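Local coordinates for protein transmembrane oligosaccharyl transferase (Archaeoglobus fulgidus, PDB 3WAJ) that belongs to the STT3/AglB oligosaccharyl transferase family, joining a membrane-embedded N-terminal region of the GT-C clan to a C-terminal globular region and carrying a bound zinc ion, at residues 740-752 with 761-773. Sequence-based numbering, arbitrary orientation.
Sequences MGTQEVLYKYAYT and IPVKIAPSGYVKI
Residues 740-752 of helix 740-755 are lined by the returning chain 761-770, which runs back along them, Lys748 and Ile765 having CA atoms 5.8 Å apart and Val745 and Ala766 5.7 Å. Lys748 is stretched out almost straight from CG (chi2 180°), which carries NZ to the carbonyl of Ala766 (NZ to O 2.8 Å), nearly in line with the C=O bond at 165°. The same NZ forms a salt bridge with Glu744 OE1 one helical turn earlier, meeting it from above the carboxylate plane, and donates to a water that donates to Lys764 O. Ser768 OG, by contrast, donates to the syn lone pair of Glu744 OE1 (2.8 Å), so two donors grip this oxygen of a buried residue from different directions, and the lysine charge would probably help keep the carboxylate ionised. In the C-terminal globular region, this connection leads from the helix into strand 771-776 of a mixed sheet, between strands 605-611 and 693-698. Toward the later part of 740-752, Tyr751 OH donates to Ile761 O (2.7 Å), which lies at the ring edge. The two methyls of Val763 part: CG1 meets Tyr751 CD2 at 3.7 Å, while CG2 packs against Lys748 CE. Ile765 likewise splits its contacts, CG2 to Val745 CG1 (3.8 Å) and CD1 to the edge of the Tyr749 ring.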
loop_
_atom_site.group_PDB
_atom_site.type_symbol
_atom_site.label_atom_id
_atom_site.label_comp_id
_atom_site.label_asym_id
_atom_site.label_seq_id
_atom_site.Cartn_x
_atom_site.Cartn_y
_atom_site.Cartn_z
ATOM N N MET A 740 -16.225 14.346 1.003
ATOM C CA MET A 740 -16.910 13.129 0.566
ATOM C C MET A 740 -18.341 12.982 1.090
ATOM O O MET A 740 -19.225 12.519 0.367
ATOM C CB MET A 740 -16.061 11.898 0.881
ATOM C CG MET A 740 -14.902 11.748 -0.092
ATOM S SD MET A 740 -13.763 10.410 0.307
ATOM C CE MET A 740 -13.257 10.952 1.959
ATOM N N GLY A 741 -18.566 13.382 2.337
ATOM C CA GLY A 741 -19.912 13.421 2.891
ATOM C C GLY A 741 -20.856 14.293 2.076
ATOM O O GLY A 741 -22.018 13.934 1.815
ATOM N N THR A 742 -20.356 15.444 1.653
ATOM C CA THR A 742 -21.132 16.312 0.780
ATOM C C THR A 742 -21.331 15.651 -0.592
ATOM O O THR A 742 -22.415 15.738 -1.199
ATOM C CB THR A 742 -20.470 17.677 0.648
ATOM O OG1 THR A 742 -20.472 18.310 1.932
ATOM C CG2 THR A 742 -21.209 18.544 -0.356
ATOM N N GLN A 743 -20.308 14.966 -1.076
ATOM C CA GLN A 743 -20.447 14.281 -2.363
ATOM C C GLN A 743 -21.574 13.278 -2.323
ATOM O O GLN A 743 -22.341 13.163 -3.277
ATOM C CB GLN A 743 -19.145 13.601 -2.758
ATOM C CG GLN A 743 -17.997 14.554 -2.938
ATOM C CD GLN A 743 -16.802 13.857 -3.519
ATOM O OE1 GLN A 743 -16.933 12.768 -4.068
ATOM N NE2 GLN A 743 -15.624 14.466 -3.395
ATOM N N GLU A 744 -21.669 12.544 -1.219
ATOM C CA GLU A 744 -22.730 11.547 -1.066
ATOM C C GLU A 744 -24.112 12.235 -1.043
ATOM O O GLU A 744 -25.064 11.773 -1.689
ATOM C CB GLU A 744 -22.509 10.735 0.215
ATOM C CG GLU A 744 -23.754 10.005 0.707
ATOM C CD GLU A 744 -23.501 9.215 1.992
ATOM O OE1 GLU A 744 -24.362 9.242 2.904
ATOM O OE2 GLU A 744 -22.438 8.556 2.084
ATOM N N VAL A 745 -24.205 13.343 -0.302
ATOM C CA VAL A 745 -25.432 14.140 -0.273
ATOM C C VAL A 745 -25.806 14.553 -1.690
ATOM O O VAL A 745 -26.946 14.394 -2.104
ATOM C CB VAL A 745 -25.318 15.386 0.655
ATOM C CG1 VAL A 745 -26.485 16.308 0.439
ATOM C CG2 VAL A 745 -25.277 14.956 2.128
ATOM N N LEU A 746 -24.835 15.051 -2.447
ATOM C CA LEU A 746 -25.113 15.444 -3.822
ATOM C C LEU A 746 -25.490 14.253 -4.732
ATOM O O LEU A 746 -26.384 14.366 -5.579
ATOM C CB LEU A 746 -23.947 16.256 -4.390
ATOM C CG LEU A 746 -23.712 17.594 -3.677
ATOM C CD1 LEU A 746 -22.542 18.372 -4.301
ATOM C CD2 LEU A 746 -24.988 18.428 -3.690
ATOM N N TYR A 747 -24.818 13.120 -4.556
ATOM C CA TYR A 747 -25.153 11.906 -5.296
ATOM C C TYR A 747 -26.618 11.560 -5.088
ATOM O O TYR A 747 -27.327 11.228 -6.043
ATOM C CB TYR A 747 -24.333 10.730 -4.771
ATOM C CG TYR A 747 -22.941 10.617 -5.312
ATOM C CD1 TYR A 747 -22.332 11.678 -5.954
ATOM C CD2 TYR A 747 -22.241 9.428 -5.202
ATOM C CE1 TYR A 747 -21.046 11.559 -6.467
ATOM C CE2 TYR A 747 -20.958 9.293 -5.717
ATOM C CZ TYR A 747 -20.366 10.362 -6.345
ATOM O OH TYR A 747 -19.079 10.234 -6.838
ATOM N N LYS A 748 -27.055 11.620 -3.827
ATOM C CA LYS A 748 -28.436 11.305 -3.462
ATOM C C LYS A 748 -29.399 12.308 -4.054
ATOM O O LYS A 748 -30.467 11.943 -4.556
ATOM C CB LYS A 748 -28.603 11.282 -1.936
ATOM C CG LYS A 748 -27.874 10.152 -1.282
ATOM C CD LYS A 748 -28.044 10.151 0.234
ATOM C CE LYS A 748 -27.445 8.862 0.794
ATOM N NZ LYS A 748 -27.200 8.899 2.252
ATOM N N TYR A 749 -29.025 13.580 -3.972
ATOM C CA TYR A 749 -29.811 14.658 -4.590
ATOM C C TYR A 749 -29.979 14.417 -6.092
ATOM O O TYR A 749 -31.102 14.414 -6.592
ATOM C CB TYR A 749 -29.149 16.011 -4.329
ATOM C CG TYR A 749 -29.793 17.172 -5.063
ATOM C CD1 TYR A 749 -31.092 17.591 -4.760
ATOM C CD2 TYR A 749 -29.081 17.879 -6.030
ATOM C CE1 TYR A 749 -31.671 18.662 -5.429
ATOM C CE2 TYR A 749 -29.639 18.950 -6.704
ATOM C CZ TYR A 749 -30.936 19.343 -6.406
ATOM O OH TYR A 749 -31.469 20.420 -7.080
ATOM N N ALA A 750 -28.863 14.189 -6.791
ATOM C CA ALA A 750 -28.872 13.858 -8.218
ATOM C C ALA A 750 -29.829 12.716 -8.549
ATOM O O ALA A 750 -30.611 12.802 -9.503
ATOM C CB ALA A 750 -27.483 13.507 -8.680
ATOM N N TYR A 751 -29.767 11.648 -7.759
ATOM C CA TYR A 751 -30.656 10.512 -7.979
ATOM C C TYR A 751 -32.136 10.910 -7.946
ATOM O O TYR A 751 -32.891 10.587 -8.868
ATOM C CB TYR A 751 -30.369 9.375 -6.985
ATOM C CG TYR A 751 -31.400 8.270 -7.035
ATOM C CD1 TYR A 751 -31.454 7.373 -8.103
ATOM C CD2 TYR A 751 -32.331 8.131 -6.024
ATOM C CE1 TYR A 751 -32.414 6.364 -8.145
ATOM C CE2 TYR A 751 -33.282 7.127 -6.060
ATOM C CZ TYR A 751 -33.319 6.252 -7.116
ATOM O OH TYR A 751 -34.276 5.273 -7.111
ATOM N N THR A 752 -32.539 11.614 -6.889
ATOM C CA THR A 752 -33.942 12.020 -6.731
ATOM C C THR A 752 -34.424 12.928 -7.858
ATOM O O THR A 752 -35.607 12.961 -8.167
ATOM C CB THR A 752 -34.210 12.732 -5.374
ATOM O OG1 THR A 752 -33.556 14.003 -5.359
ATOM C CG2 THR A 752 -33.711 11.907 -4.212
ATOM N N ILE A 761 -36.845 3.069 -5.830
ATOM C CA ILE A 761 -36.312 3.059 -4.470
ATOM C C ILE A 761 -36.045 4.483 -3.971
ATOM O O ILE A 761 -35.244 5.209 -4.564
ATOM C CB ILE A 761 -35.001 2.251 -4.419
ATOM C CG1 ILE A 761 -35.272 0.767 -4.695
ATOM C CG2 ILE A 761 -34.267 2.470 -3.101
ATOM C CD1 ILE A 761 -36.097 0.054 -3.634
ATOM N N PRO A 762 -36.717 4.900 -2.881
ATOM C CA PRO A 762 -36.475 6.277 -2.415
ATOM C C PRO A 762 -35.260 6.327 -1.522
ATOM O O PRO A 762 -34.894 5.285 -0.972
ATOM C CB PRO A 762 -37.726 6.600 -1.593
ATOM C CG PRO A 762 -38.174 5.256 -1.073
ATOM C CD PRO A 762 -37.833 4.253 -2.161
ATOM N N VAL A 763 -34.660 7.510 -1.379
ATOM C CA VAL A 763 -33.510 7.701 -0.508
ATOM C C VAL A 763 -33.584 9.090 0.135
ATOM O O VAL A 763 -33.898 10.078 -0.533
ATOM C CB VAL A 763 -32.183 7.536 -1.292
ATOM C CG1 VAL A 763 -32.077 8.585 -2.392
ATOM C CG2 VAL A 763 -30.972 7.608 -0.358
ATOM N N LYS A 764 -33.310 9.182 1.434
ATOM C CA LYS A 764 -33.326 10.495 2.065
ATOM C C LYS A 764 -32.048 11.257 1.752
ATOM O O LYS A 764 -30.960 10.667 1.671
ATOM C CB LYS A 764 -33.575 10.408 3.577
ATOM C CG LYS A 764 -35.023 10.136 3.906
ATOM C CD LYS A 764 -35.332 10.287 5.390
ATOM C CE LYS A 764 -34.545 9.302 6.244
ATOM N NZ LYS A 764 -35.159 9.140 7.597
ATOM N N ILE A 765 -32.192 12.567 1.555
ATOM C CA ILE A 765 -31.042 13.431 1.313
ATOM C C ILE A 765 -30.404 13.762 2.665
ATOM O O ILE A 765 -30.875 14.636 3.389
ATOM C CB ILE A 765 -31.442 14.674 0.495
ATOM C CG1 ILE A 765 -31.967 14.207 -0.863
ATOM C CG2 ILE A 765 -30.248 15.624 0.326
ATOM C CD1 ILE A 765 -32.348 15.310 -1.786
ATOM N N ALA A 766 -29.352 13.015 3.001
ATOM C CA ALA A 766 -28.715 13.053 4.320
ATOM C C ALA A 766 -27.391 12.309 4.289
ATOM O O ALA A 766 -27.227 11.372 3.501
ATOM C CB ALA A 766 -29.626 12.429 5.365
ATOM N N PRO A 767 -26.447 12.705 5.164
ATOM C CA PRO A 767 -25.194 11.953 5.190
ATOM C C PRO A 767 -25.407 10.651 5.968
ATOM O O PRO A 767 -26.529 10.379 6.377
ATOM C CB PRO A 767 -24.237 12.893 5.937
ATOM C CG PRO A 767 -25.116 13.650 6.891
ATOM C CD PRO A 767 -26.454 13.822 6.135
ATOM N N SER A 768 -24.356 9.862 6.160
ATOM C CA SER A 768 -24.482 8.536 6.765
ATOM C C SER A 768 -23.102 8.125 7.264
ATOM O O SER A 768 -22.117 8.868 7.090
ATOM C CB SER A 768 -24.981 7.534 5.734
ATOM O OG SER A 768 -23.950 7.251 4.786
ATOM N N GLY A 769 -23.016 6.947 7.871
ATOM C CA GLY A 769 -21.754 6.502 8.439
ATOM C C GLY A 769 -20.666 6.335 7.387
ATOM O O GLY A 769 -20.912 5.815 6.273
ATOM N N TYR A 770 -19.458 6.760 7.752
ATOM C CA TYR A 770 -18.266 6.589 6.914
ATOM C C TYR A 770 -18.072 5.115 6.539
ATOM O O TYR A 770 -17.813 4.784 5.378
ATOM C CB TYR A 770 -17.038 7.086 7.678
ATOM C CG TYR A 770 -15.804 7.346 6.838
ATOM C CD1 TYR A 770 -15.331 8.637 6.660
ATOM C CD2 TYR A 770 -15.081 6.300 6.257
ATOM C CE1 TYR A 770 -14.185 8.885 5.917
ATOM C CE2 TYR A 770 -13.938 6.547 5.506
ATOM C CZ TYR A 770 -13.504 7.844 5.339
ATOM O OH TYR A 770 -12.385 8.112 4.598
ATOM N N VAL A 771 -18.190 4.240 7.534
ATOM C CA VAL A 771 -18.032 2.805 7.317
ATOM C C VAL A 771 -19.336 2.090 7.629
ATOM O O VAL A 771 -19.958 2.361 8.651
ATOM C CB VAL A 771 -16.918 2.218 8.200
ATOM C CG1 VAL A 771 -16.714 0.735 7.877
ATOM C CG2 VAL A 771 -15.624 2.975 7.992
ATOM N N LYS A 772 -19.753 1.191 6.740
ATOM C CA LYS A 772 -20.958 0.388 6.955
ATOM C C LYS A 772 -20.656 -1.098 6.794
ATOM O O LYS A 772 -19.897 -1.486 5.911
ATOM C CB LYS A 772 -22.081 0.813 6.002
ATOM C CG LYS A 772 -22.619 2.198 6.280
ATOM C CD LYS A 772 -23.563 2.613 5.170
ATOM C CE LYS A 772 -23.749 4.116 5.136
ATOM N NZ LYS A 772 -24.905 4.457 4.283
ATOM N N ILE A 773 -21.248 -1.917 7.655
ATOM C CA ILE A 773 -21.079 -3.361 7.581
ATOM C C ILE A 773 -22.416 -4.040 7.285
ATOM O O ILE A 773 -23.427 -3.770 7.931
ATOM C CB ILE A 773 -20.515 -3.908 8.894
ATOM C CG1 ILE A 773 -19.172 -3.256 9.194
ATOM C CG2 ILE A 773 -20.355 -5.421 8.852
ATOM C CD1 ILE A 773 -18.604 -3.651 10.554
HETATM O O HOH W 1 -21.041 7.571 4.081
HETATM O O HOH W 2 -29.982 8.760 3.264
#